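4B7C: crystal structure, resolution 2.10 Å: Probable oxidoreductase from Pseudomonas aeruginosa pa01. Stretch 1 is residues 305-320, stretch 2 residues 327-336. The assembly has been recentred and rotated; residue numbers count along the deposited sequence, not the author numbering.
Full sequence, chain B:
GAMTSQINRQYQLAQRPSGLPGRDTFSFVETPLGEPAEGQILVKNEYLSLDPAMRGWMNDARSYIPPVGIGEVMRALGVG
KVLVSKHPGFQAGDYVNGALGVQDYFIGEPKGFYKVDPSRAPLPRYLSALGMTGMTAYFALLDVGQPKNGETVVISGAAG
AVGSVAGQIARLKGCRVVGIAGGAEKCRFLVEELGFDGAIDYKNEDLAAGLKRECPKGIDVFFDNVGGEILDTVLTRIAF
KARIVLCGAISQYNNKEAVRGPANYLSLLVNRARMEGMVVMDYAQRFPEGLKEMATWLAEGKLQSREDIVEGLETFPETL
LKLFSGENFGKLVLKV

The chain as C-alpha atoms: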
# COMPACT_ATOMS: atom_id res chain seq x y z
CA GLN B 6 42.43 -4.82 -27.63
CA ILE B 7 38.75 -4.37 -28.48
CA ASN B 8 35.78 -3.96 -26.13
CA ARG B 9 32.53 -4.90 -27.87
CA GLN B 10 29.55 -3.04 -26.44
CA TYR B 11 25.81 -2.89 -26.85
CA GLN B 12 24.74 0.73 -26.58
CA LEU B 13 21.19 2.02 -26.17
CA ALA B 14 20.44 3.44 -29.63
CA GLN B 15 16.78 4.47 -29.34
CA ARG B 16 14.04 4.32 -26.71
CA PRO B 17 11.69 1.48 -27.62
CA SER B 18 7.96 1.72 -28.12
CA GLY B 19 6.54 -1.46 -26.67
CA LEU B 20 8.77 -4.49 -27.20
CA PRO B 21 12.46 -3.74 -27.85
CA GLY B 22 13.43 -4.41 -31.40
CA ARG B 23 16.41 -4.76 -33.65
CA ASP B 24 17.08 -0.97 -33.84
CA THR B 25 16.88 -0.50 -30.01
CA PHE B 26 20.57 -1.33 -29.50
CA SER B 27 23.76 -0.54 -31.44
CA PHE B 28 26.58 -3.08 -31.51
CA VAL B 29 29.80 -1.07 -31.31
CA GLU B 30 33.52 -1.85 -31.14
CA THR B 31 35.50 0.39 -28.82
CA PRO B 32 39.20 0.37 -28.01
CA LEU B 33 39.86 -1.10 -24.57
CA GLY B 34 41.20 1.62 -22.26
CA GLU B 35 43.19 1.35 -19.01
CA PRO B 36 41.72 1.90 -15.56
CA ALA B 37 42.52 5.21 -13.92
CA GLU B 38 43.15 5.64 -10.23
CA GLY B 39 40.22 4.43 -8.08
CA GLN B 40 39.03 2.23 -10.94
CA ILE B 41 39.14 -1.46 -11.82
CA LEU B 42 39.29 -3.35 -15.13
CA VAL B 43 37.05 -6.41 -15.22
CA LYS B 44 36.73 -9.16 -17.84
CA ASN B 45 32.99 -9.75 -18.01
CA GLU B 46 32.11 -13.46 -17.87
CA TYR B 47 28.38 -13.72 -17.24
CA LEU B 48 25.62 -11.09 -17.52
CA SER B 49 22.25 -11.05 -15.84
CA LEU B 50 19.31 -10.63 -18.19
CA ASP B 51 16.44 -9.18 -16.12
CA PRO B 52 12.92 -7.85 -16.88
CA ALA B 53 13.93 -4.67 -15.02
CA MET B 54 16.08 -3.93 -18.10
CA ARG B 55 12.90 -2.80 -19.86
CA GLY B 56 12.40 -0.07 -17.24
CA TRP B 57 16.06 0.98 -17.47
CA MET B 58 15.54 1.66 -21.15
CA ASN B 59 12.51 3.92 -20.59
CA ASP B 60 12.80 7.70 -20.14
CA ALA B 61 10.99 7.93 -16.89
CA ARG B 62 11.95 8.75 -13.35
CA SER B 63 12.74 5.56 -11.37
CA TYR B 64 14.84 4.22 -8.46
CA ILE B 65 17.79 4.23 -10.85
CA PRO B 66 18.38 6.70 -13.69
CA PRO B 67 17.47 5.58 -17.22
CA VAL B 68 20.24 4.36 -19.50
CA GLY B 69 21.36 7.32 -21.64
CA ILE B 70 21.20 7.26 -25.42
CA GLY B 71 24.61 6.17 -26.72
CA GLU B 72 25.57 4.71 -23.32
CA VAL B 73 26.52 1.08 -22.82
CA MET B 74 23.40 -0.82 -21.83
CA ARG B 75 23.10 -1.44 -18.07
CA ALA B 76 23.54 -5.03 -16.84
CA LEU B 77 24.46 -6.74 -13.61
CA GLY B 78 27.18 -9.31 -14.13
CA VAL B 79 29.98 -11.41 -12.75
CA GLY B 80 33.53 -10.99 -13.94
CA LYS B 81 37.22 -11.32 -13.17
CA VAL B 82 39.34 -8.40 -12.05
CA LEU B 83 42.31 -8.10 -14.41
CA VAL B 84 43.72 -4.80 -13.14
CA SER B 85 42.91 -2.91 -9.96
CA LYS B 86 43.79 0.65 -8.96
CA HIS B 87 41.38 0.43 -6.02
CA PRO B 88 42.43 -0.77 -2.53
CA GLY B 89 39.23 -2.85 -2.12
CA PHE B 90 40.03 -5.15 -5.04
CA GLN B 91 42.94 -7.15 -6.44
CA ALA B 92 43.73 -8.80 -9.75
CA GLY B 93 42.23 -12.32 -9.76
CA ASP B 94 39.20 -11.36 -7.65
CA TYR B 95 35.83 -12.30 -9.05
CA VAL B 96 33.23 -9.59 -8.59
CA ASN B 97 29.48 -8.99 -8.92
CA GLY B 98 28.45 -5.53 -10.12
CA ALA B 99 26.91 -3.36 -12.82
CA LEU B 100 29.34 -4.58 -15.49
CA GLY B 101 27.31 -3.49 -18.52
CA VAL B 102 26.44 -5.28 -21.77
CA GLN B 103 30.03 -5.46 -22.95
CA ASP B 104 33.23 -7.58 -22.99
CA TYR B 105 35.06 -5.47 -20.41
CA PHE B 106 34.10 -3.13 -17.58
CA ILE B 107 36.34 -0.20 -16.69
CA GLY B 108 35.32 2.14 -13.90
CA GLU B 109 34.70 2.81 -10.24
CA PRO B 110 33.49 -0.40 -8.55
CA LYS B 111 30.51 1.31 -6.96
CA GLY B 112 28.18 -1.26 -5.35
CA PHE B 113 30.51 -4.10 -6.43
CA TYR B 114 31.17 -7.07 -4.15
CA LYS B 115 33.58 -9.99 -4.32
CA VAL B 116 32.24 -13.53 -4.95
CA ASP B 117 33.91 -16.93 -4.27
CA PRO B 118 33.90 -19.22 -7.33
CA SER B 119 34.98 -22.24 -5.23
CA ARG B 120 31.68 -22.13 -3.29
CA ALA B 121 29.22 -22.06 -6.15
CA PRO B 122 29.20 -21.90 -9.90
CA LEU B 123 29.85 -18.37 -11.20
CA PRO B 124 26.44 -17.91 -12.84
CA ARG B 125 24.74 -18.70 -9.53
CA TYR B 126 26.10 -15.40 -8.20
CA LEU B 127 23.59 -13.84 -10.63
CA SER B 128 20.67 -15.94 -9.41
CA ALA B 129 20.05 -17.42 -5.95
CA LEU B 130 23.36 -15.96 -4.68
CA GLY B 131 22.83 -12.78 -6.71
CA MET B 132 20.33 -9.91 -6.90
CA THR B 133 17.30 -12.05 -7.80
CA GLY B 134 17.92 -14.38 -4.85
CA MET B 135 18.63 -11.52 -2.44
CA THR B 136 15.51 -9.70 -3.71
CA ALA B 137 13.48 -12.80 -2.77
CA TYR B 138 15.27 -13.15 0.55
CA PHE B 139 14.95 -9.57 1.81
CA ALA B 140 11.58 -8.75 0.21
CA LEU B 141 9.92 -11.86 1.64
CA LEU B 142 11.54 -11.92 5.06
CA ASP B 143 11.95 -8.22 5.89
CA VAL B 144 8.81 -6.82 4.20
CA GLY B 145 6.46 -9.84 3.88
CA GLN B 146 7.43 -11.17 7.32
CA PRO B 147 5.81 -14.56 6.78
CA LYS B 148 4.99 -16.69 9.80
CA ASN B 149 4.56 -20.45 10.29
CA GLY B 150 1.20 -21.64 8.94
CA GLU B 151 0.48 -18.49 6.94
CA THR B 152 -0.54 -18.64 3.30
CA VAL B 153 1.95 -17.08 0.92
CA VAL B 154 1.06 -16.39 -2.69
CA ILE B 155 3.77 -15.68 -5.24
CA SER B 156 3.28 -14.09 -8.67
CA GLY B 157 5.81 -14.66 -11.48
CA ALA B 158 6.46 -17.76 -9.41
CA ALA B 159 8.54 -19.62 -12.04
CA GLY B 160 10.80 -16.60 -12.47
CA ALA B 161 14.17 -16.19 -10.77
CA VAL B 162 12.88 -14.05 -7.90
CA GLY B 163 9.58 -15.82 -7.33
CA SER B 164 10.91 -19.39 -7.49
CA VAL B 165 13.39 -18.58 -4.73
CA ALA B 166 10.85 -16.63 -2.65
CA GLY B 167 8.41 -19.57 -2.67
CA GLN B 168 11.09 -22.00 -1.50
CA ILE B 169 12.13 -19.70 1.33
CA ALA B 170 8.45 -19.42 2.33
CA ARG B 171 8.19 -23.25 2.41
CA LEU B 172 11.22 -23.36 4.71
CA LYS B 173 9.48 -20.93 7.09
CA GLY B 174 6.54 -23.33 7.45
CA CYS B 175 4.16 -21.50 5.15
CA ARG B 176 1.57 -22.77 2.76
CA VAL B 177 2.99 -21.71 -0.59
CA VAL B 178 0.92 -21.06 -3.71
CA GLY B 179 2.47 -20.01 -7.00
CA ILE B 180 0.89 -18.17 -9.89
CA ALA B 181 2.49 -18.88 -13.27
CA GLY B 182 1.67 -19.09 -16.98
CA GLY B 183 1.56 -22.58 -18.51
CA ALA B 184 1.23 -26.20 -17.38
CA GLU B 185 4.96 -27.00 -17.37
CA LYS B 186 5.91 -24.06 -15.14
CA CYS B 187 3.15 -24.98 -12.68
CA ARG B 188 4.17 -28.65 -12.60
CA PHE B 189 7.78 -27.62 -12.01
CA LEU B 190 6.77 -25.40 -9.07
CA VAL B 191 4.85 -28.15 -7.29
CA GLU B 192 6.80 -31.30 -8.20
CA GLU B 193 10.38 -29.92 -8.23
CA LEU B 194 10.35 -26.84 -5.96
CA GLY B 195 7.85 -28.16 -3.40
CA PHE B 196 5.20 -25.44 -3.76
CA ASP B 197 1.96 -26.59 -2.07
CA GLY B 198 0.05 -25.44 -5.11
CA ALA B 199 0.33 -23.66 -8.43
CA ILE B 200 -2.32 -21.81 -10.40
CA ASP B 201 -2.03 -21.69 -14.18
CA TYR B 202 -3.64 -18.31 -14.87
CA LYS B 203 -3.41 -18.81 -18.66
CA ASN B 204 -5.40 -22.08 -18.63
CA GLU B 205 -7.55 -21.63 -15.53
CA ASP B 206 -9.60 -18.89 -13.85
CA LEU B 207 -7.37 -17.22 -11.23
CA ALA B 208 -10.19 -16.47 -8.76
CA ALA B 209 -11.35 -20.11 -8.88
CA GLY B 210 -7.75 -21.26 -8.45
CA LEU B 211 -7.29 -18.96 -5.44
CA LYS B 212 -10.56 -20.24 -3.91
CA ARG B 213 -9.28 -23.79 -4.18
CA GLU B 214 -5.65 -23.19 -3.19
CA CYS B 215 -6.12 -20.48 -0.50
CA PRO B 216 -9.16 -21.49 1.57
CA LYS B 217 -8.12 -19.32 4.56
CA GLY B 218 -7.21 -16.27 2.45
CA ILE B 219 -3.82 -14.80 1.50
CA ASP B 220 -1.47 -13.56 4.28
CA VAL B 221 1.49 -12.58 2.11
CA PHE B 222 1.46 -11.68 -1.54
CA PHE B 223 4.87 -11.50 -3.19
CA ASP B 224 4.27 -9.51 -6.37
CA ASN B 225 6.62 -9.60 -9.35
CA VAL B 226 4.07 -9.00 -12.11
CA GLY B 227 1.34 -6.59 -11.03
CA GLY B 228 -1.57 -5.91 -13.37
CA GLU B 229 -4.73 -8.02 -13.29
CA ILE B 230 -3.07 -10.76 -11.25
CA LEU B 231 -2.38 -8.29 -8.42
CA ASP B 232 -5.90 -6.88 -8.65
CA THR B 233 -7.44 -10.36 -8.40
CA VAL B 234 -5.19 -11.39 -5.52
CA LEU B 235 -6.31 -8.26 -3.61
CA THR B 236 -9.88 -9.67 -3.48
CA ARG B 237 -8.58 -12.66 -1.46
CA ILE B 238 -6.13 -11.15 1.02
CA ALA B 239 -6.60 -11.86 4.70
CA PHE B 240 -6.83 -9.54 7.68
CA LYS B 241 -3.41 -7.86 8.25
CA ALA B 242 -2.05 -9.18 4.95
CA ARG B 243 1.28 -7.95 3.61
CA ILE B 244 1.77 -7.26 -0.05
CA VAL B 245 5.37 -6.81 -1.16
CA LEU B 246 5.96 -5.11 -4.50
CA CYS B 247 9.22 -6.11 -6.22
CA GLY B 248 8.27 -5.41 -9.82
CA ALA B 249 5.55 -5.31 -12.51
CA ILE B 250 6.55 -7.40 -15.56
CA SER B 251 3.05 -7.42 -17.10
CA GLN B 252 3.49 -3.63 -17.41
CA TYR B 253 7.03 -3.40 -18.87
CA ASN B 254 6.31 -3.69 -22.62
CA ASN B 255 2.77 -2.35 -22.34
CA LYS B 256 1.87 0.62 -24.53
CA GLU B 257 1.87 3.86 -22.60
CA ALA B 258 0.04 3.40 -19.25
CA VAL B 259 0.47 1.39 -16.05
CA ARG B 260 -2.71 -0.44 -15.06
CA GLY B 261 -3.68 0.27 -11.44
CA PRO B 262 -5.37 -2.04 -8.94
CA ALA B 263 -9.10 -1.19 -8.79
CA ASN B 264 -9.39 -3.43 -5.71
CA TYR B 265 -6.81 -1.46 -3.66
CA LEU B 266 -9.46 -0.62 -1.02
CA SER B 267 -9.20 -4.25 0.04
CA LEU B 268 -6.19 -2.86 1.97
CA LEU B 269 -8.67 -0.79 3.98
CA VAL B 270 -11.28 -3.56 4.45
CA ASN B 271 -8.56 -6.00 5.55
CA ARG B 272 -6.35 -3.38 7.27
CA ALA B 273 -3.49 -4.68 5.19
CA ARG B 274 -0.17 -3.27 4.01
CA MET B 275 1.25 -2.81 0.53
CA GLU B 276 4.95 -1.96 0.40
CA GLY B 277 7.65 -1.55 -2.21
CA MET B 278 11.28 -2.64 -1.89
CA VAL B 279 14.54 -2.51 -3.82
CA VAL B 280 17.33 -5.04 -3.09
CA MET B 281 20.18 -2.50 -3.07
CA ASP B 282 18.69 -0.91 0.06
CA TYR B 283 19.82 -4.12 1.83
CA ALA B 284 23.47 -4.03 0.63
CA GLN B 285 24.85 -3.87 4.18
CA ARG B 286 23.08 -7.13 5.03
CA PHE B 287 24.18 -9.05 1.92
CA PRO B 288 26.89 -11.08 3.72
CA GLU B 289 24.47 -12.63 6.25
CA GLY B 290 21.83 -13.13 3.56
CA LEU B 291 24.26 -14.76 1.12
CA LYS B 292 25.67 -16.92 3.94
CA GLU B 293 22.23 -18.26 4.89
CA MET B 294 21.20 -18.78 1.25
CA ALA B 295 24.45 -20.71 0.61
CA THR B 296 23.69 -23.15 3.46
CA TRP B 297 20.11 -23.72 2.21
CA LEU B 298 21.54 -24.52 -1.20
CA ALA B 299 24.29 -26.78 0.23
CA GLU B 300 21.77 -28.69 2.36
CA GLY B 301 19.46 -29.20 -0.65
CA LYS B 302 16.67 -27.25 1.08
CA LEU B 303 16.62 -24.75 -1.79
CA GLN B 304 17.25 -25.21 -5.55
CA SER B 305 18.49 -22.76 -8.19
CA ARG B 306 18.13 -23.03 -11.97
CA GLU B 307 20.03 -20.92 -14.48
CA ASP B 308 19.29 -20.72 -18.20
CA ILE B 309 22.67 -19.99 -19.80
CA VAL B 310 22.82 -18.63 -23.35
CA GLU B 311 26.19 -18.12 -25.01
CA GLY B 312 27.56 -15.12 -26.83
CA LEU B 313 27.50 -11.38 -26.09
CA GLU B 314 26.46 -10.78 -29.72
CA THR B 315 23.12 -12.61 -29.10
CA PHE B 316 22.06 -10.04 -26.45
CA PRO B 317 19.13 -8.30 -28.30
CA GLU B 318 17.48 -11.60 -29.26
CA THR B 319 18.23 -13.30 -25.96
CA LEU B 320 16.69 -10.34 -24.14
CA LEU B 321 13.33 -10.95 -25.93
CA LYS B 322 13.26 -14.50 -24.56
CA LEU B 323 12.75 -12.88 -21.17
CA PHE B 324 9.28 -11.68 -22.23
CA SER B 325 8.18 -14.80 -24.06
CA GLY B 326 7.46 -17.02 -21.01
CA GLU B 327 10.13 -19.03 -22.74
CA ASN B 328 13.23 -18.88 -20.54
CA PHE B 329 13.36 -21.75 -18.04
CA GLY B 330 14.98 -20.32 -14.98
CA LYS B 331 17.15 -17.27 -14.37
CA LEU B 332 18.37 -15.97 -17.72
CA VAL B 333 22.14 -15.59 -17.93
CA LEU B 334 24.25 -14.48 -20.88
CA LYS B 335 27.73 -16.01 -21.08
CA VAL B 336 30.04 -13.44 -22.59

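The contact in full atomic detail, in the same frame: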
# COMPACT_ATOMS: atom_id res chain seq x y z
N SER B 305 18.34 -23.87 -7.26
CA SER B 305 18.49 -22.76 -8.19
C SER B 305 18.75 -23.22 -9.62
O SER B 305 19.70 -23.95 -9.89
CB SER B 305 19.64 -21.85 -7.74
OG SER B 305 19.70 -20.68 -8.54
N ARG B 306 17.93 -22.73 -10.54
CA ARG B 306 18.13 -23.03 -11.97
C ARG B 306 18.55 -21.80 -12.76
O ARG B 306 17.90 -20.75 -12.70
CB ARG B 306 16.93 -23.71 -12.67
CG ARG B 306 15.61 -22.96 -12.59
CD ARG B 306 14.46 -23.81 -13.12
NE ARG B 306 14.76 -24.50 -14.39
CZ ARG B 306 13.84 -24.90 -15.25
NH1 ARG B 306 12.56 -24.69 -15.01
NH2 ARG B 306 14.22 -25.51 -16.38
N GLU B 307 19.60 -21.96 -13.56
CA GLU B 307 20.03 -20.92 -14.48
C GLU B 307 19.89 -21.38 -15.93
O GLU B 307 20.23 -22.51 -16.27
CB GLU B 307 21.47 -20.49 -14.20
CG GLU B 307 21.67 -19.87 -12.82
CD GLU B 307 21.85 -20.90 -11.72
OE1 GLU B 307 22.34 -22.01 -12.02
OE2 GLU B 307 21.47 -20.62 -10.57
N ASP B 308 19.37 -20.49 -16.76
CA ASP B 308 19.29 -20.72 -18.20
C ASP B 308 20.41 -19.92 -18.86
O ASP B 308 20.31 -18.70 -19.02
CB ASP B 308 17.92 -20.30 -18.75
CG ASP B 308 17.76 -20.57 -20.23
OD1 ASP B 308 18.46 -21.46 -20.77
OD2 ASP B 308 16.91 -19.90 -20.87
N ILE B 309 21.46 -20.63 -19.27
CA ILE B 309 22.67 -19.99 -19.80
C ILE B 309 22.72 -20.01 -21.32
O ILE B 309 22.72 -21.07 -21.95
CB ILE B 309 23.94 -20.65 -19.24
CG1 ILE B 309 24.02 -20.40 -17.74
CG2 ILE B 309 25.18 -20.06 -19.90
CD1 ILE B 309 24.94 -21.37 -17.01
N VAL B 310 22.71 -18.82 -21.90
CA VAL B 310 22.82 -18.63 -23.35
C VAL B 310 24.18 -18.02 -23.64
O VAL B 310 24.64 -17.14 -22.91
CB VAL B 310 21.73 -17.69 -23.91
CG1 VAL B 310 22.02 -17.34 -25.36
CG2 VAL B 310 20.35 -18.31 -23.74
N GLU B 311 24.81 -18.50 -24.71
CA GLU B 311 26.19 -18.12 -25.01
C GLU B 311 26.30 -17.07 -26.09
O GLU B 311 25.59 -17.11 -27.09
CB GLU B 311 27.01 -19.35 -25.39
CG GLU B 311 27.15 -20.35 -24.25
CD GLU B 311 28.21 -21.42 -24.51
OE1 GLU B 311 29.25 -21.04 -25.07
OE2 GLU B 311 28.03 -22.61 -24.13
N GLY B 312 27.18 -16.11 -25.84
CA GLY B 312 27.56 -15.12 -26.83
C GLY B 312 26.98 -13.73 -26.60
O GLY B 312 25.77 -13.51 -26.73
N LEU B 313 27.86 -12.78 -26.29
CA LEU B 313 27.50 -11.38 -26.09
C LEU B 313 26.67 -10.85 -27.26
O LEU B 313 25.69 -10.12 -27.07
CB LEU B 313 28.76 -10.53 -25.94
CG LEU B 313 28.52 -9.03 -25.83
CD1 LEU B 313 27.83 -8.73 -24.49
CD2 LEU B 313 29.81 -8.25 -25.94
N GLU B 314 27.08 -11.24 -28.47
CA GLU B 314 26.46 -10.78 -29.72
C GLU B 314 24.96 -11.14 -29.81
O GLU B 314 24.21 -10.49 -30.52
CB GLU B 314 27.26 -11.29 -30.96
CG GLU B 314 27.21 -12.80 -31.22
CD GLU B 314 28.16 -13.62 -30.34
OE1 GLU B 314 28.88 -13.04 -29.49
OE2 GLU B 314 28.18 -14.86 -30.50
N THR B 315 24.53 -12.18 -29.10
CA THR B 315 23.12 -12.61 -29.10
C THR B 315 22.21 -11.79 -28.17
O THR B 315 21.00 -12.03 -28.12
CB THR B 315 22.96 -14.09 -28.69
OG1 THR B 315 23.20 -14.24 -27.28
CG2 THR B 315 23.90 -14.99 -29.51
N PHE B 316 22.78 -10.81 -27.49
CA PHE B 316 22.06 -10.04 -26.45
C PHE B 316 20.63 -9.55 -26.83
O PHE B 316 19.67 -9.87 -26.12
CB PHE B 316 22.92 -8.86 -25.96
CG PHE B 316 22.16 -7.90 -25.09
CD1 PHE B 316 21.77 -8.26 -23.82
CD2 PHE B 316 21.78 -6.65 -25.58
CE1 PHE B 316 21.03 -7.39 -23.04
CE2 PHE B 316 21.03 -5.77 -24.80
CZ PHE B 316 20.66 -6.15 -23.52
N PRO B 317 20.48 -8.79 -27.93
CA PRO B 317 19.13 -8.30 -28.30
C PRO B 317 18.09 -9.38 -28.44
O PRO B 317 16.95 -9.18 -28.01
CB PRO B 317 19.36 -7.62 -29.66
CG PRO B 317 20.80 -7.26 -29.67
CD PRO B 317 21.48 -8.39 -28.93
N GLU B 318 18.44 -10.50 -29.07
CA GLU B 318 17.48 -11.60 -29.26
C GLU B 318 17.23 -12.28 -27.94
O GLU B 318 16.08 -12.57 -27.62
CB GLU B 318 17.92 -12.65 -30.29
CG GLU B 318 19.26 -13.32 -30.14
CD GLU B 318 20.34 -12.71 -31.01
OE1 GLU B 318 20.52 -11.49 -30.85
OE2 GLU B 318 21.00 -13.41 -31.84
N THR B 319 18.31 -12.57 -27.22
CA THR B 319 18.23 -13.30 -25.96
C THR B 319 17.39 -12.53 -24.96
O THR B 319 16.62 -13.12 -24.21
CB THR B 319 19.62 -13.59 -25.37
OG1 THR B 319 20.43 -14.30 -26.33
CG2 THR B 319 19.49 -14.40 -24.09
N LEU B 320 17.51 -11.21 -24.98
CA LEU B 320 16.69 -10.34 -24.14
C LEU B 320 15.17 -10.52 -24.34
O LEU B 320 14.41 -10.47 -23.38
CB LEU B 320 17.06 -8.86 -24.36
CG LEU B 320 16.42 -7.87 -23.36
CD1 LEU B 320 16.72 -8.24 -21.91
CD2 LEU B 320 16.83 -6.43 -23.61
N GLU B 327 9.37 -17.98 -22.13
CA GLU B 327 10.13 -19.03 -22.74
C GLU B 327 11.22 -19.50 -21.79
O GLU B 327 11.27 -20.68 -21.42
CB GLU B 327 10.72 -18.53 -24.05
CG GLU B 327 11.00 -19.61 -25.07
CD GLU B 327 11.71 -19.09 -26.30
OE1 GLU B 327 11.23 -18.14 -26.96
OE2 GLU B 327 12.78 -19.65 -26.60
N ASN B 328 12.03 -18.54 -21.34
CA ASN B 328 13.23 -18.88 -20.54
C ASN B 328 12.83 -19.80 -19.38
O ASN B 328 11.77 -19.62 -18.79
CB ASN B 328 14.04 -17.63 -20.05
CG ASN B 328 13.24 -16.74 -19.09
OD1 ASN B 328 13.49 -16.70 -17.87
ND2 ASN B 328 12.27 -16.03 -19.63
N PHE B 329 13.62 -20.83 -19.14
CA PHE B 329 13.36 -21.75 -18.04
C PHE B 329 14.43 -21.62 -16.96
O PHE B 329 15.47 -22.29 -16.94
CB PHE B 329 13.04 -23.17 -18.51
CG PHE B 329 11.55 -23.48 -18.46
CD1 PHE B 329 10.68 -22.72 -19.22
CD2 PHE B 329 11.03 -24.48 -17.66
CE1 PHE B 329 9.31 -22.95 -19.19
CE2 PHE B 329 9.66 -24.72 -17.62
CZ PHE B 329 8.81 -23.96 -18.39
N GLY B 330 14.11 -20.71 -16.06
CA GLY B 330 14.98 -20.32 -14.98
C GLY B 330 15.68 -19.01 -15.27
O GLY B 330 15.50 -18.43 -16.35
N LYS B 331 16.49 -18.58 -14.32
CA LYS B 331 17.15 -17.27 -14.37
C LYS B 331 18.01 -17.14 -15.62
O LYS B 331 18.90 -17.95 -15.87
CB LYS B 331 17.99 -17.05 -13.12
CG LYS B 331 19.07 -15.98 -13.26
CD LYS B 331 18.48 -14.60 -13.20
CE LYS B 331 19.47 -13.54 -13.59
NZ LYS B 331 18.88 -12.66 -14.62
N LEU B 332 17.71 -16.13 -16.43
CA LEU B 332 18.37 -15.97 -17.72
C LEU B 332 19.74 -15.32 -17.54
O LEU B 332 19.86 -14.19 -17.05
CB LEU B 332 17.51 -15.15 -18.69
CG LEU B 332 17.97 -15.14 -20.15
CD1 LEU B 332 18.17 -16.54 -20.71
CD2 LEU B 332 16.91 -14.41 -20.96
N VAL B 333 20.75 -16.04 -18.02
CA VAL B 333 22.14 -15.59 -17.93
C VAL B 333 22.83 -15.65 -19.28
O VAL B 333 22.71 -16.64 -20.01
CB VAL B 333 22.94 -16.46 -16.94
CG1 VAL B 333 24.43 -16.10 -17.01
CG2 VAL B 333 22.40 -16.26 -15.53
N LEU B 334 23.51 -14.56 -19.62
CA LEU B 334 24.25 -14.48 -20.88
C LEU B 334 25.74 -14.67 -20.63
O LEU B 334 26.37 -13.86 -19.96
CB LEU B 334 24.00 -13.13 -21.58
CG LEU B 334 24.58 -12.96 -22.99
CD1 LEU B 334 23.85 -13.87 -23.97
CD2 LEU B 334 24.50 -11.52 -23.48
N LYS B 335 26.29 -15.76 -21.16
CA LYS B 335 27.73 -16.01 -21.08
C LYS B 335 28.41 -15.16 -22.13
O LYS B 335 28.10 -15.27 -23.31
CB LYS B 335 28.08 -17.48 -21.29
CG LYS B 335 29.55 -17.79 -21.02
CD LYS B 335 29.91 -19.22 -21.39
CE LYS B 335 31.21 -19.67 -20.74
NZ LYS B 335 32.38 -18.85 -21.18
N VAL B 336 29.32 -14.31 -21.68
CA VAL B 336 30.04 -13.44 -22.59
C VAL B 336 31.13 -14.31 -23.17
O VAL B 336 31.68 -13.98 -24.20
CB VAL B 336 30.67 -12.21 -21.89
CG1 VAL B 336 31.45 -11.35 -22.87
CG2 VAL B 336 29.63 -11.37 -21.16

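What ties the two stretches together most firmly? Strands 307-311 and 331-335 run parallel, and six backbone hydrogen bonds join them in the staggered ladder typical of parallel sheets. Lys331 N donates to Arg306 O (3.1 Å), and Asp308 N to Lys331 O (2.7 Å). Val333 N then reaches Asp308 O and Val310 N reaches Val333 O, both at 2.9 Å; Lys335 N to Val310 O and Gly312 N to Lys335 O close the series at 2.8 Å. Arg306, Asp308, Val310 and Gly312 thus do the bonding on one side, while the intervening Glu307 and Ile309 offer CA-H groups, as in Ile309 CA to Val333 O at 3.4 Å.

Which side chains does the sheet sort onto each face? Glu307, Ile309 and Glu311 share one face with Lys331, Val333 and Lys335. Here Ile309 CG1 packs 4.2 Å from Val333 CB, and the aliphatic part of Lys335 extends the apolar surface, its CB 4.1 Å from Ile309 CG2. Asp308, Val310, Leu332 and Leu334 occupy the other face, where Val310 CG2 lies 4.1 Å from Leu332 CD1.

How does the helix join this second face? The chain turns after Gly312, whose backbone angles call for glycine, and helix 316-320 runs back nearly antiparallel to strand 331-335. Buried Leu334 fills the space between: its CD2 meets Phe316 CB at 4.0 Å, and its CD1 lies 4.2 Å from Val310 CG1. Thr319 CG2 touches Leu332 CD2 at 4.1 Å.

What shapes the beginning of the contact? Arg306 folds along the loop before Lys331, with its guanidinium face over Phe329 CB and Gly330 N. Gly330 permits this close approach: a CB there would lie 2.7 Å from Arg306 CG, a clash.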